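Local coordinates for protein beta-lactamase (PDB 6KBY) that probably hydrolyses beta-lactam antibiotics as a class C serine beta-lactamase, and here carries adenosine monophosphate covalently on its active-site serine, at residues F67-L72 against V343-K348; L195-D200 against G229-S234; N204-Y209 against N326-Y331; T322-G327 against N347-I352. All coordinates share one frame; numbering follows the deposited sequence.

Contact 1. Residues F67-L72 against V343-K348; sequences FEVGSL and VMLANK. With AMP (adenosine monophosphate), chain B.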
loop_
_atom_site.group_PDB
_atom_site.type_symbol
_atom_site.label_atom_id
_atom_site.label_comp_id
_atom_site.label_asym_id
_atom_site.label_seq_id
_atom_site.Cartn_x
_atom_site.Cartn_y
_atom_site.Cartn_z
ATOM N N PHE A 67 -8.965 9.075 4.726
ATOM C CA PHE A 67 -7.613 9.585 4.579
ATOM C C PHE A 67 -7.068 9.153 3.224
ATOM O O PHE A 67 -7.378 8.061 2.736
ATOM C CB PHE A 67 -6.673 9.001 5.650
ATOM C CG PHE A 67 -6.981 9.425 7.067
ATOM C CD1 PHE A 67 -7.992 8.811 7.798
ATOM C CD2 PHE A 67 -6.207 10.390 7.692
ATOM C CE1 PHE A 67 -8.246 9.186 9.113
ATOM C CE2 PHE A 67 -6.457 10.770 9.003
ATOM C CZ PHE A 67 -7.475 10.164 9.714
ATOM N N GLU A 68 -6.238 10.003 2.626
ATOM C CA GLU A 68 -5.412 9.561 1.514
ATOM C C GLU A 68 -4.352 8.611 2.040
ATOM O O GLU A 68 -3.741 8.859 3.085
ATOM C CB GLU A 68 -4.726 10.758 0.859
ATOM C CG GLU A 68 -5.717 11.732 0.255
ATOM C CD GLU A 68 -5.109 13.040 -0.222
ATOM O OE1 GLU A 68 -3.870 13.196 -0.208
ATOM O OE2 GLU A 68 -5.894 13.927 -0.613
ATOM N N VAL A 69 -4.119 7.524 1.311
ATOM C CA VAL A 69 -3.111 6.561 1.718
ATOM C C VAL A 69 -1.957 6.444 0.738
ATOM O O VAL A 69 -1.054 5.628 0.961
ATOM C CB VAL A 69 -3.717 5.187 2.060
ATOM C CG1 VAL A 69 -4.701 5.346 3.211
ATOM C CG2 VAL A 69 -4.395 4.571 0.847
ATOM N N GLY A 70 -1.925 7.265 -0.312
ATOM C CA GLY A 70 -0.780 7.271 -1.201
ATOM C C GLY A 70 -0.409 5.874 -1.659
ATOM O O GLY A 70 -1.267 5.150 -2.158
ATOM N N SER A 71 0.833 5.436 -1.422
ATOM C CA SER A 71 1.308 4.161 -1.970
ATOM C C SER A 71 0.713 2.911 -1.342
ATOM O O SER A 71 0.986 1.820 -1.860
ATOM C CB SER A 71 2.821 4.069 -1.905
ATOM O OG SER A 71 3.373 5.059 -2.740
ATOM N N LEU A 72 -0.077 2.992 -0.269
ATOM C CA LEU A 72 -0.854 1.802 0.050
ATOM C C LEU A 72 -1.659 1.391 -1.164
ATOM O O LEU A 72 -1.943 0.203 -1.344
ATOM C CB LEU A 72 -1.773 2.021 1.249
ATOM C CG LEU A 72 -1.086 2.332 2.575
ATOM C CD1 LEU A 72 -2.075 2.239 3.722
ATOM C CD2 LEU A 72 0.078 1.394 2.776
ATOM N N VAL A 343 -3.037 -0.538 11.202
ATOM C CA VAL A 343 -3.170 0.519 10.211
ATOM C C VAL A 343 -2.990 1.839 10.953
ATOM O O VAL A 343 -3.670 2.079 11.957
ATOM C CB VAL A 343 -4.568 0.485 9.565
ATOM C CG1 VAL A 343 -4.702 1.574 8.513
ATOM C CG2 VAL A 343 -4.873 -0.889 8.989
ATOM N N MET A 344 -2.091 2.696 10.469
ATOM C CA MET A 344 -1.895 4.020 11.052
ATOM C C MET A 344 -2.098 5.050 9.957
ATOM O O MET A 344 -1.320 5.085 8.998
ATOM C CB MET A 344 -0.486 4.155 11.626
ATOM C CG MET A 344 -0.200 3.241 12.798
ATOM S SD MET A 344 1.562 3.058 13.142
ATOM C CE MET A 344 2.064 4.761 13.400
ATOM N N LEU A 345 -3.120 5.893 10.106
ATOM C CA LEU A 345 -3.428 6.930 9.132
ATOM C C LEU A 345 -3.287 8.299 9.778
ATOM O O LEU A 345 -3.748 8.514 10.904
ATOM C CB LEU A 345 -4.853 6.780 8.605
ATOM C CG LEU A 345 -5.213 5.396 8.067
ATOM C CD1 LEU A 345 -6.623 5.398 7.513
ATOM C CD2 LEU A 345 -4.216 4.942 7.014
ATOM N N ALA A 346 -2.668 9.229 9.055
ATOM C CA ALA A 346 -2.468 10.592 9.524
ATOM C C ALA A 346 -2.696 11.558 8.373
ATOM O O ALA A 346 -2.387 11.250 7.215
ATOM C CB ALA A 346 -1.040 10.807 10.033
ATOM N N ASN A 347 -3.202 12.750 8.703
ATOM C CA ASN A 347 -3.339 13.832 7.729
ATOM C C ASN A 347 -2.192 14.840 7.801
ATOM O O ASN A 347 -2.369 16.056 7.610
ATOM C CB ASN A 347 -4.715 14.493 7.781
ATOM C CG ASN A 347 -4.999 15.173 9.098
ATOM O OD1 ASN A 347 -4.238 15.032 10.057
ATOM N ND2 ASN A 347 -6.118 15.898 9.162
ATOM N N LYS A 348 -0.995 14.327 8.061
ATOM C CA LYS A 348 0.250 15.014 7.772
ATOM C C LYS A 348 1.260 13.940 7.402
ATOM O O LYS A 348 1.232 12.839 7.960
ATOM C CB LYS A 348 0.750 15.847 8.958
ATOM C CG LYS A 348 2.087 16.534 8.701
ATOM C CD LYS A 348 2.439 17.523 9.793
ATOM C CE LYS A 348 1.698 18.828 9.603
ATOM N NZ LYS A 348 2.219 19.586 8.426
HETATM P P AMP B . 4.138 6.235 -2.063
HETATM O O1P AMP B . 3.246 6.861 -1.036
HETATM O O2P AMP B . 5.470 5.691 -1.622
HETATM O "O5'" AMP B . 4.331 7.224 -3.291
HETATM C "C5'" AMP B . 3.210 7.871 -3.873
HETATM C "C4'" AMP B . 3.190 9.345 -3.560
HETATM O "O4'" AMP B . 4.277 10.013 -4.257
HETATM C "C3'" AMP B . 1.940 10.089 -4.012
HETATM O "O3'" AMP B . 0.864 9.969 -3.101
HETATM C "C2'" AMP B . 2.441 11.512 -4.201
HETATM O "O2'" AMP B . 2.571 12.172 -2.949
HETATM C "C1'" AMP B . 3.839 11.258 -4.760
HETATM N N9 AMP B . 3.831 11.177 -6.233
HETATM C C8 AMP B . 4.060 10.063 -6.964
HETATM N N7 AMP B . 3.983 10.327 -8.295
HETATM C C5 AMP B . 3.692 11.638 -8.423
HETATM C C6 AMP B . 3.471 12.568 -9.551
HETATM N N6 AMP B . 3.541 12.136 -10.832
HETATM N N1 AMP B . 3.190 13.860 -9.258
HETATM C C2 AMP B . 3.115 14.299 -7.985
HETATM N N3 AMP B . 3.307 13.507 -6.912
HETATM C C4 AMP B . 3.594 12.192 -7.064
HETATM O O HOH W 1 -3.033 8.613 5.868
#
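F67 and L345 form a buried apolar contact that joins two sheets of the class C beta-lactamase fold: F67 lies on strand 67-68, an outer strand of a small three-stranded sheet, and L345 on strand 340-346 of the large antiparallel sheet. The methylene CB of L345 sits over one face of the F67 ring in a CH-pi contact, 3.8 Å from the ring centroid and 16° off its normal. The F67 ring stands beside its own backbone N, anti to the carbonyl carbon (chi1 -66°), which lays it across the leucine. The two branches of L345 divide their work: CD1 meets F67 CD1 at 3.7 Å, while CD2 reaches V69 CG1 at 3.9 Å. A flat ring suits this place because one face takes L345 CB, while its edge merely packs beside the N of N347, 3.8 Å from F67 CE2. The amide of N347 is taken up by G34 N (at OD1) and L52 O (at ND2). Beyond V69 the chain makes a type II' turn, in which G70 supplies the positive phi (50°) and L72 N bonds to V69 O; this turn presents S71, the S of the S-x-x-K motif, at the start of helix 72-86. There the S71 OG oxygen is covalently joined to P of AMP at 1.6 Å, and S71 N donates a hydrogen bond of 2.8 Å to O1P of the same phosphate.

Contact 2. Residues L195-D200 against G229-S234; sequences LKVPAD and GIKTTS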
loop_
_atom_site.group_PDB
_atom_site.type_symbol
_atom_site.label_atom_id
_atom_site.label_comp_id
_atom_site.label_asym_id
_atom_site.label_seq_id
_atom_site.Cartn_x
_atom_site.Cartn_y
_atom_site.Cartn_z
ATOM N N LEU A 195 -11.412 5.555 -5.227
ATOM C CA LEU A 195 -10.501 6.367 -6.023
ATOM C C LEU A 195 -11.043 7.773 -6.234
ATOM O O LEU A 195 -10.262 8.725 -6.294
ATOM C CB LEU A 195 -10.238 5.708 -7.379
ATOM C CG LEU A 195 -9.496 4.376 -7.307
ATOM C CD1 LEU A 195 -9.512 3.674 -8.653
ATOM C CD2 LEU A 195 -8.069 4.582 -6.826
ATOM N N LYS A 196 -12.363 7.916 -6.351
ATOM C CA LYS A 196 -13.049 9.204 -6.445
ATOM C C LYS A 196 -14.077 9.258 -5.324
ATOM O O LYS A 196 -15.051 8.497 -5.342
ATOM C CB LYS A 196 -13.773 9.328 -7.786
ATOM C CG LYS A 196 -12.914 9.598 -9.003
ATOM C CD LYS A 196 -13.790 9.667 -10.253
ATOM C CE LYS A 196 -12.984 9.981 -11.504
ATOM N NZ LYS A 196 -13.729 9.622 -12.746
ATOM N N VAL A 197 -13.878 10.157 -4.369
ATOM C CA VAL A 197 -14.794 10.242 -3.225
ATOM C C VAL A 197 -16.135 10.798 -3.696
ATOM O O VAL A 197 -16.169 11.859 -4.344
ATOM C CB VAL A 197 -14.187 11.118 -2.128
ATOM C CG1 VAL A 197 -15.176 11.317 -0.988
ATOM C CG2 VAL A 197 -12.875 10.511 -1.618
ATOM N N PRO A 198 -17.249 10.134 -3.400
ATOM C CA PRO A 198 -18.558 10.620 -3.852
ATOM C C PRO A 198 -19.070 11.757 -2.974
ATOM O O PRO A 198 -18.570 12.017 -1.877
ATOM C CB PRO A 198 -19.451 9.381 -3.719
ATOM C CG PRO A 198 -18.829 8.599 -2.605
ATOM C CD PRO A 198 -17.342 8.826 -2.727
ATOM N N ALA A 199 -20.121 12.421 -3.474
ATOM C CA ALA A 199 -20.575 13.675 -2.875
ATOM C C ALA A 199 -21.025 13.488 -1.432
ATOM O O ALA A 199 -20.830 14.381 -0.594
ATOM C CB ALA A 199 -21.711 14.269 -3.708
ATOM N N ASP A 200 -21.645 12.350 -1.121
ATOM C CA ASP A 200 -22.138 12.111 0.227
ATOM C C ASP A 200 -21.032 11.760 1.214
ATOM O O ASP A 200 -21.311 11.639 2.411
ATOM C CB ASP A 200 -23.235 11.038 0.220
ATOM C CG ASP A 200 -22.723 9.667 -0.185
ATOM O OD1 ASP A 200 -21.791 9.581 -1.011
ATOM O OD2 ASP A 200 -23.263 8.664 0.325
ATOM N N GLY A 229 -3.908 6.520 -5.618
ATOM C CA GLY A 229 -5.220 7.144 -5.644
ATOM C C GLY A 229 -6.209 6.839 -4.530
ATOM O O GLY A 229 -7.242 7.511 -4.475
ATOM N N ILE A 230 -5.956 5.876 -3.647
ATOM C CA ILE A 230 -6.993 5.412 -2.723
ATOM C C ILE A 230 -7.208 6.405 -1.584
ATOM O O ILE A 230 -6.247 6.886 -0.964
ATOM C CB ILE A 230 -6.652 4.014 -2.181
ATOM C CG1 ILE A 230 -6.688 2.967 -3.302
ATOM C CG2 ILE A 230 -7.579 3.634 -1.032
ATOM C CD1 ILE A 230 -8.083 2.548 -3.742
ATOM N N LYS A 231 -8.483 6.674 -1.280
ATOM C CA LYS A 231 -8.919 7.313 -0.045
ATOM C C LYS A 231 -9.796 6.306 0.687
ATOM O O LYS A 231 -10.659 5.678 0.067
ATOM C CB LYS A 231 -9.738 8.578 -0.336
ATOM C CG LYS A 231 -8.984 9.689 -1.063
ATOM C CD LYS A 231 -9.080 9.505 -2.588
ATOM C CE LYS A 231 -8.086 10.326 -3.354
ATOM N NZ LYS A 231 -8.348 9.994 -4.761
ATOM N N THR A 232 -9.580 6.142 1.993
ATOM C CA THR A 232 -10.225 5.046 2.707
ATOM C C THR A 232 -10.231 5.337 4.205
ATOM O O THR A 232 -9.587 6.275 4.681
ATOM C CB THR A 232 -9.525 3.723 2.375
ATOM O OG1 THR A 232 -10.210 2.636 2.997
ATOM C CG2 THR A 232 -8.089 3.747 2.845
ATOM N N THR A 233 -10.981 4.522 4.938
ATOM C CA THR A 233 -11.037 4.607 6.391
ATOM C C THR A 233 -10.106 3.572 7.009
ATOM O O THR A 233 -9.754 2.563 6.390
ATOM C CB THR A 233 -12.454 4.351 6.913
ATOM O OG1 THR A 233 -12.802 2.990 6.641
ATOM C CG2 THR A 233 -13.468 5.293 6.267
ATOM N N SER A 234 -9.730 3.820 8.264
ATOM C CA SER A 234 -8.933 2.827 8.974
ATOM C C SER A 234 -9.694 1.519 9.145
ATOM O O SER A 234 -9.090 0.442 9.115
ATOM C CB SER A 234 -8.492 3.376 10.327
ATOM O OG SER A 234 -9.615 3.616 11.152
#
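The ammonium nitrogen of K231 is held by two backbone carbonyls, one from each side of the contact: NZ donates to L195 O at 2.8 Å and to G229 O at 2.7 Å. Neither bond is straight on. The nitrogen tilts 34° from the carbonyl plane of L195, against 21° for that of G229. The lysine is otherwise extended, but a bend at chi2 (88°) turns its chain back alongside the backbone, bringing NZ to the carbonyl of a residue just two positions earlier. A long, flexible side chain suits this place, for its charge, presumably kept, is met in this buried position by two carbonyl oxygens, while its methylenes serve as apolar surface: CB lies 3.9 Å from V197 CG2, and CG and CD pack against the same methyl.

L195 approaches by its tip. Its CB leaves in the other direction, yet the branch CD2 returns to touch I230 CD1 at 3.7 Å and the carbonyl carbon of G229 at the same distance. Having no side chain, G229 lets that methyl settle directly against its backbone, and the branched I230 offers its terminal methyl to the leucine.

The loop 195-200 follows strand 193-194, which pairs with strand 231-232 in the small antiparallel sheet. E181 of helix 176-187 holds the N of both L195 and K196. Strand 67-68 pairs with the other side of strand 231-232, which itself runs on to T233, whose side chain caps helix 234-244.

Contact 3. Residues N204-Y209 against N326-Y331; sequences NYAWGY and NGFGAY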
loop_
_atom_site.group_PDB
_atom_site.type_symbol
_atom_site.label_atom_id
_atom_site.label_comp_id
_atom_site.label_asym_id
_atom_site.label_seq_id
_atom_site.Cartn_x
_atom_site.Cartn_y
_atom_site.Cartn_z
ATOM N N ASN A 204 -16.615 13.690 4.973
ATOM C CA ASN A 204 -15.764 12.792 5.738
ATOM C C ASN A 204 -14.331 12.764 5.236
ATOM O O ASN A 204 -13.491 12.092 5.843
ATOM C CB ASN A 204 -16.328 11.372 5.690
ATOM C CG ASN A 204 -17.620 11.241 6.448
ATOM O OD1 ASN A 204 -17.797 11.853 7.502
ATOM N ND2 ASN A 204 -18.541 10.446 5.917
ATOM N N TYR A 205 -14.034 13.460 4.148
ATOM C CA TYR A 205 -12.712 13.404 3.538
ATOM C C TYR A 205 -11.816 14.410 4.251
ATOM O O TYR A 205 -11.957 15.627 4.071
ATOM C CB TYR A 205 -12.860 13.696 2.047
ATOM C CG TYR A 205 -11.625 13.598 1.170
ATOM C CD1 TYR A 205 -10.395 13.146 1.654
ATOM C CD2 TYR A 205 -11.699 13.983 -0.162
ATOM C CE1 TYR A 205 -9.281 13.091 0.819
ATOM C CE2 TYR A 205 -10.608 13.927 -0.990
ATOM C CZ TYR A 205 -9.402 13.483 -0.505
ATOM O OH TYR A 205 -8.331 13.441 -1.364
ATOM N N ALA A 206 -10.914 13.900 5.086
ATOM C CA ALA A 206 -9.994 14.758 5.816
ATOM C C ALA A 206 -9.177 15.598 4.849
ATOM O O ALA A 206 -8.912 15.195 3.714
ATOM C CB ALA A 206 -9.035 13.900 6.640
ATOM N N TRP A 207 -8.772 16.778 5.310
ATOM C CA TRP A 207 -7.779 17.562 4.600
ATOM C C TRP A 207 -6.393 17.134 5.059
ATOM O O TRP A 207 -6.195 16.791 6.229
ATOM C CB TRP A 207 -8.002 19.057 4.839
ATOM C CG TRP A 207 -9.163 19.553 4.042
ATOM C CD1 TRP A 207 -10.458 19.662 4.454
ATOM C CD2 TRP A 207 -9.141 19.945 2.667
ATOM N NE1 TRP A 207 -11.245 20.123 3.419
ATOM C CE2 TRP A 207 -10.457 20.303 2.313
ATOM C CE3 TRP A 207 -8.134 20.028 1.703
ATOM C CZ2 TRP A 207 -10.789 20.749 1.031
ATOM C CZ3 TRP A 207 -8.467 20.477 0.433
ATOM C CH2 TRP A 207 -9.781 20.824 0.109
ATOM N N GLY A 208 -5.454 17.105 4.122
ATOM C CA GLY A 208 -4.070 16.906 4.472
ATOM C C GLY A 208 -3.390 18.227 4.716
ATOM O O GLY A 208 -3.818 19.258 4.211
ATOM N N TYR A 209 -2.322 18.212 5.504
ATOM C CA TYR A 209 -1.606 19.438 5.840
ATOM C C TYR A 209 -0.152 19.287 5.420
ATOM O O TYR A 209 0.561 18.417 5.934
ATOM C CB TYR A 209 -1.800 19.798 7.319
ATOM C CG TYR A 209 -3.248 20.179 7.526
ATOM C CD1 TYR A 209 -4.213 19.216 7.790
ATOM C CD2 TYR A 209 -3.668 21.494 7.350
ATOM C CE1 TYR A 209 -5.544 19.552 7.910
ATOM C CE2 TYR A 209 -4.996 21.843 7.474
ATOM C CZ TYR A 209 -5.932 20.870 7.755
ATOM O OH TYR A 209 -7.259 21.201 7.871
ATOM N N ASN A 326 1.391 14.533 -0.335
ATOM C CA ASN A 326 1.905 15.784 0.217
ATOM C C ASN A 326 1.254 16.119 1.548
ATOM O O ASN A 326 1.863 16.802 2.380
ATOM C CB ASN A 326 1.696 16.938 -0.762
ATOM C CG ASN A 326 2.655 16.893 -1.925
ATOM O OD1 ASN A 326 3.622 16.141 -1.914
ATOM N ND2 ASN A 326 2.400 17.718 -2.934
ATOM N N GLY A 327 0.025 15.664 1.768
ATOM C CA GLY A 327 -0.668 16.003 2.990
ATOM C C GLY A 327 -0.922 14.875 3.973
ATOM O O GLY A 327 -1.506 15.130 5.024
ATOM N N PHE A 328 -0.498 13.642 3.672
ATOM C CA PHE A 328 -0.899 12.480 4.459
ATOM C C PHE A 328 0.248 11.489 4.622
ATOM O O PHE A 328 1.124 11.375 3.760
ATOM C CB PHE A 328 -2.055 11.713 3.797
ATOM C CG PHE A 328 -3.377 12.432 3.820
ATOM C CD1 PHE A 328 -3.660 13.440 2.908
ATOM C CD2 PHE A 328 -4.357 12.065 4.728
ATOM C CE1 PHE A 328 -4.892 14.068 2.908
ATOM C CE2 PHE A 328 -5.583 12.698 4.735
ATOM C CZ PHE A 328 -5.851 13.702 3.825
ATOM N N GLY A 329 0.196 10.730 5.717
ATOM C CA GLY A 329 1.171 9.686 5.974
ATOM C C GLY A 329 0.510 8.463 6.573
ATOM O O GLY A 329 -0.172 8.567 7.604
ATOM N N ALA A 330 0.717 7.304 5.940
ATOM C CA ALA A 330 0.031 6.067 6.276
ATOM C C ALA A 330 1.027 4.918 6.387
ATOM O O ALA A 330 2.115 4.945 5.805
ATOM C CB ALA A 330 -1.021 5.732 5.211
ATOM N N TYR A 331 0.619 3.876 7.106
ATOM C CA TYR A 331 1.437 2.676 7.225
ATOM C C TYR A 331 0.543 1.501 7.581
ATOM O O TYR A 331 -0.385 1.654 8.381
ATOM C CB TYR A 331 2.516 2.859 8.300
ATOM C CG TYR A 331 3.464 1.686 8.477
ATOM C CD1 TYR A 331 4.291 1.271 7.434
ATOM C CD2 TYR A 331 3.564 1.018 9.695
ATOM C CE1 TYR A 331 5.179 0.216 7.593
ATOM C CE2 TYR A 331 4.442 -0.039 9.855
ATOM C CZ TYR A 331 5.252 -0.433 8.807
ATOM O OH TYR A 331 6.123 -1.482 9.002
HETATM O O HOH W 2 2.324 16.733 5.104
#
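The ring of F328 points its far end at the backbone of residues 206 to 208. The carbonyl oxygen of A206 meets the ring edge in plane, 3.4 Å from CZ, where the slightly positive aromatic hydrogens suit an oxygen; that oxygen is also hydrogen-bonded to H217. The peptide of G208 comes up obliquely, its N 3.3 Å from F328 CE1, and the methyl of A206 touches CE2 at 4.1 Å. The ring is placed by chi1 of -70°, which sets CG beside the backbone N. G208 and G327 bring their CA atoms to 3.8 Å from each other, and glycine suits both places: a CB on G208 would clash with F328 CE1 and G327 O, one on G327 with G208 CA. G327 lies in the hairpin connection between strands 317-325 and 328-335, neighbours in the large antiparallel sheet, and the short strand 208-209 runs past this turn. Y209 N appears to donate to G327 O, a doubtful bond, while one water donates to Y209 O at 2.6 Å and to N326 O at 2.8 Å. Y209 CB points away from the hairpin; its ring makes a cation-pi contact with K55, whose backbone N bonds the OH.

Contact 4. Residues T322-G327 against N347-I352; sequences TGSTNG and NKNYSI. With AMP (adenosine monophosphate), chain B.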
loop_
_atom_site.group_PDB
_atom_site.type_symbol
_atom_site.label_atom_id
_atom_site.label_comp_id
_atom_site.label_asym_id
_atom_site.label_seq_id
_atom_site.Cartn_x
_atom_site.Cartn_y
_atom_site.Cartn_z
ATOM N N THR A 322 4.334 1.294 3.327
ATOM C CA THR A 322 4.152 2.707 3.616
ATOM C C THR A 322 3.373 3.386 2.493
ATOM O O THR A 322 3.371 2.944 1.339
ATOM C CB THR A 322 5.509 3.401 3.746
ATOM O OG1 THR A 322 6.295 3.103 2.588
ATOM C CG2 THR A 322 6.252 2.954 5.007
ATOM N N GLY A 323 2.742 4.505 2.837
ATOM C CA GLY A 323 2.135 5.338 1.819
ATOM C C GLY A 323 2.052 6.781 2.259
ATOM O O GLY A 323 1.793 7.060 3.434
ATOM N N SER A 324 2.266 7.708 1.328
ATOM C CA SER A 324 2.201 9.123 1.664
ATOM C C SER A 324 1.666 9.904 0.478
ATOM O O SER A 324 1.744 9.460 -0.665
ATOM C CB SER A 324 3.577 9.704 2.020
ATOM O OG SER A 324 4.292 8.864 2.912
ATOM N N THR A 325 1.124 11.081 0.771
ATOM C CA THR A 325 0.921 12.139 -0.211
ATOM C C THR A 325 1.496 13.416 0.391
ATOM O O THR A 325 2.023 13.413 1.507
ATOM C CB THR A 325 -0.559 12.335 -0.558
ATOM O OG1 THR A 325 -1.241 12.796 0.610
ATOM C CG2 THR A 325 -1.204 11.040 -1.054
ATOM N N ASN A 326 1.391 14.533 -0.335
ATOM C CA ASN A 326 1.905 15.784 0.217
ATOM C C ASN A 326 1.254 16.119 1.548
ATOM O O ASN A 326 1.863 16.802 2.380
ATOM C CB ASN A 326 1.696 16.938 -0.762
ATOM C CG ASN A 326 2.655 16.893 -1.925
ATOM O OD1 ASN A 326 3.622 16.141 -1.914
ATOM N ND2 ASN A 326 2.400 17.718 -2.934
ATOM N N GLY A 327 0.025 15.664 1.768
ATOM C CA GLY A 327 -0.668 16.003 2.990
ATOM C C GLY A 327 -0.922 14.875 3.973
ATOM O O GLY A 327 -1.506 15.130 5.024
ATOM N N ASN A 347 -3.202 12.750 8.703
ATOM C CA ASN A 347 -3.339 13.832 7.729
ATOM C C ASN A 347 -2.192 14.840 7.801
ATOM O O ASN A 347 -2.369 16.056 7.610
ATOM C CB ASN A 347 -4.715 14.493 7.781
ATOM C CG ASN A 347 -4.999 15.173 9.098
ATOM O OD1 ASN A 347 -4.238 15.032 10.057
ATOM N ND2 ASN A 347 -6.118 15.898 9.162
ATOM N N LYS A 348 -0.995 14.327 8.061
ATOM C CA LYS A 348 0.250 15.014 7.772
ATOM C C LYS A 348 1.260 13.940 7.402
ATOM O O LYS A 348 1.232 12.839 7.960
ATOM C CB LYS A 348 0.750 15.847 8.958
ATOM C CG LYS A 348 2.087 16.534 8.701
ATOM C CD LYS A 348 2.439 17.523 9.793
ATOM C CE LYS A 348 1.698 18.828 9.603
ATOM N NZ LYS A 348 2.219 19.586 8.426
ATOM N N ASN A 349 2.111 14.244 6.429
ATOM C CA ASN A 349 3.172 13.337 5.997
ATOM C C ASN A 349 4.343 13.503 6.960
ATOM O O ASN A 349 5.146 14.432 6.823
ATOM C CB ASN A 349 3.567 13.686 4.566
ATOM C CG ASN A 349 4.655 12.788 4.004
ATOM O OD1 ASN A 349 5.320 12.044 4.725
ATOM N ND2 ASN A 349 4.853 12.872 2.695
ATOM N N TYR A 350 4.445 12.609 7.938
ATOM C CA TYR A 350 5.543 12.595 8.893
ATOM C C TYR A 350 6.436 11.391 8.611
ATOM O O TYR A 350 6.047 10.454 7.911
ATOM C CB TYR A 350 5.014 12.598 10.336
ATOM C CG TYR A 350 4.302 11.322 10.718
ATOM C CD1 TYR A 350 3.021 11.038 10.253
ATOM C CD2 TYR A 350 4.920 10.390 11.538
ATOM C CE1 TYR A 350 2.383 9.859 10.595
ATOM C CE2 TYR A 350 4.286 9.212 11.882
ATOM C CZ TYR A 350 3.020 8.952 11.408
ATOM O OH TYR A 350 2.407 7.770 11.752
ATOM N N SER A 351 7.644 11.417 9.161
ATOM C CA SER A 351 8.692 10.544 8.646
ATOM C C SER A 351 8.395 9.060 8.852
ATOM O O SER A 351 7.815 8.636 9.857
ATOM C CB SER A 351 10.057 10.915 9.221
ATOM O OG SER A 351 10.090 10.727 10.619
ATOM N N ILE A 352 8.816 8.272 7.869
ATOM C CA ILE A 352 8.538 6.841 7.861
ATOM C C ILE A 352 9.150 6.142 9.067
ATOM O O ILE A 352 8.543 5.229 9.636
ATOM C CB ILE A 352 8.985 6.225 6.524
ATOM C CG1 ILE A 352 7.932 6.516 5.450
ATOM C CG2 ILE A 352 9.204 4.735 6.661
ATOM C CD1 ILE A 352 8.386 6.202 4.043
HETATM P P AMP B . 4.138 6.235 -2.063
HETATM O O1P AMP B . 3.246 6.861 -1.036
HETATM O O2P AMP B . 5.470 5.691 -1.622
HETATM O "O5'" AMP B . 4.331 7.224 -3.291
HETATM C "C5'" AMP B . 3.210 7.871 -3.873
HETATM C "C4'" AMP B . 3.190 9.345 -3.560
HETATM O "O4'" AMP B . 4.277 10.013 -4.257
HETATM C "C3'" AMP B . 1.940 10.089 -4.012
HETATM O "O3'" AMP B . 0.864 9.969 -3.101
HETATM C "C2'" AMP B . 2.441 11.512 -4.201
HETATM O "O2'" AMP B . 2.571 12.172 -2.949
HETATM C "C1'" AMP B . 3.839 11.258 -4.760
HETATM N N9 AMP B . 3.831 11.177 -6.233
HETATM C C8 AMP B . 4.060 10.063 -6.964
HETATM N N7 AMP B . 3.983 10.327 -8.295
HETATM C C5 AMP B . 3.692 11.638 -8.423
HETATM C C6 AMP B . 3.471 12.568 -9.551
HETATM N N6 AMP B . 3.541 12.136 -10.832
HETATM N N1 AMP B . 3.190 13.860 -9.258
HETATM C C2 AMP B . 3.115 14.299 -7.985
HETATM N N3 AMP B . 3.307 13.507 -6.912
HETATM C C4 AMP B . 3.594 12.192 -7.064
HETATM O O HOH W 2 2.324 16.733 5.104
#
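N349 lays its amide beside the strand end of S324 and T325, where ND2 gives T325 O a weak hydrogen bond of 3.1 Å, bent to 132°, and also rests 3.5 Å from S324 CB. Its CG stands anti to the backbone N (chi1 -179°), extending the amide toward the strand; a short amide can both pack on and donate to a backbone. The N of N349 is tied to the hairpin as well, donating at 2.8 Å to the water that bridges to N326 O. At the far end of the contact, T322 CG2 packs on I352 CG2 at 3.8 Å, the two beta-branched side chains crossing at about a right angle where helix 352-364 begins.

Farther out, R355 of that helix bonds S324 OG, and T325, whose CB points away from 347-352, has OG1 hydrogen-bonded to E68. Strand 317-325 carries the K-T-G motif, K321 to G323, of serine beta-lactamases, and its S324 backbone lies against AMP: S324 N donates to O1P at 2.7 Å and nearly straight (164°), while O3' donates to S324 O at 2.6 Å. Since S71 N grips O1P too, two backbone amides share one phosphate oxygen, an arrangement consistent with the oxyanion hole of this family, which would stabilise negative charge on the oxygen of a substrate carbonyl under attack.

How the contacts relate
Contacts 1, 2 and 3 are mostly buried, whereas contact 4 reaches the surface through N326, N349 and I352. Contact 1 is carried by apolar side chains between two sheets, contact 2 by a buried lysine and backbone carbonyls, contact 3 by a ring against the backbone of 206-208 and two closely packed glycines, and contact 4 by one weak amide bond, a water bridge and apolar packing of T322 on I352. Contacts 1 and 2 meet in the small sheet; contacts 1, 3 and 4 share the large one. E68 bonds Y205 and T325. Contact 1 reaches AMP from the turn before helix 72-86, contact 4 from strand 317-325; N326, shared by contacts 3 and 4, also lines the pocket. Contact 2 does not touch AMP.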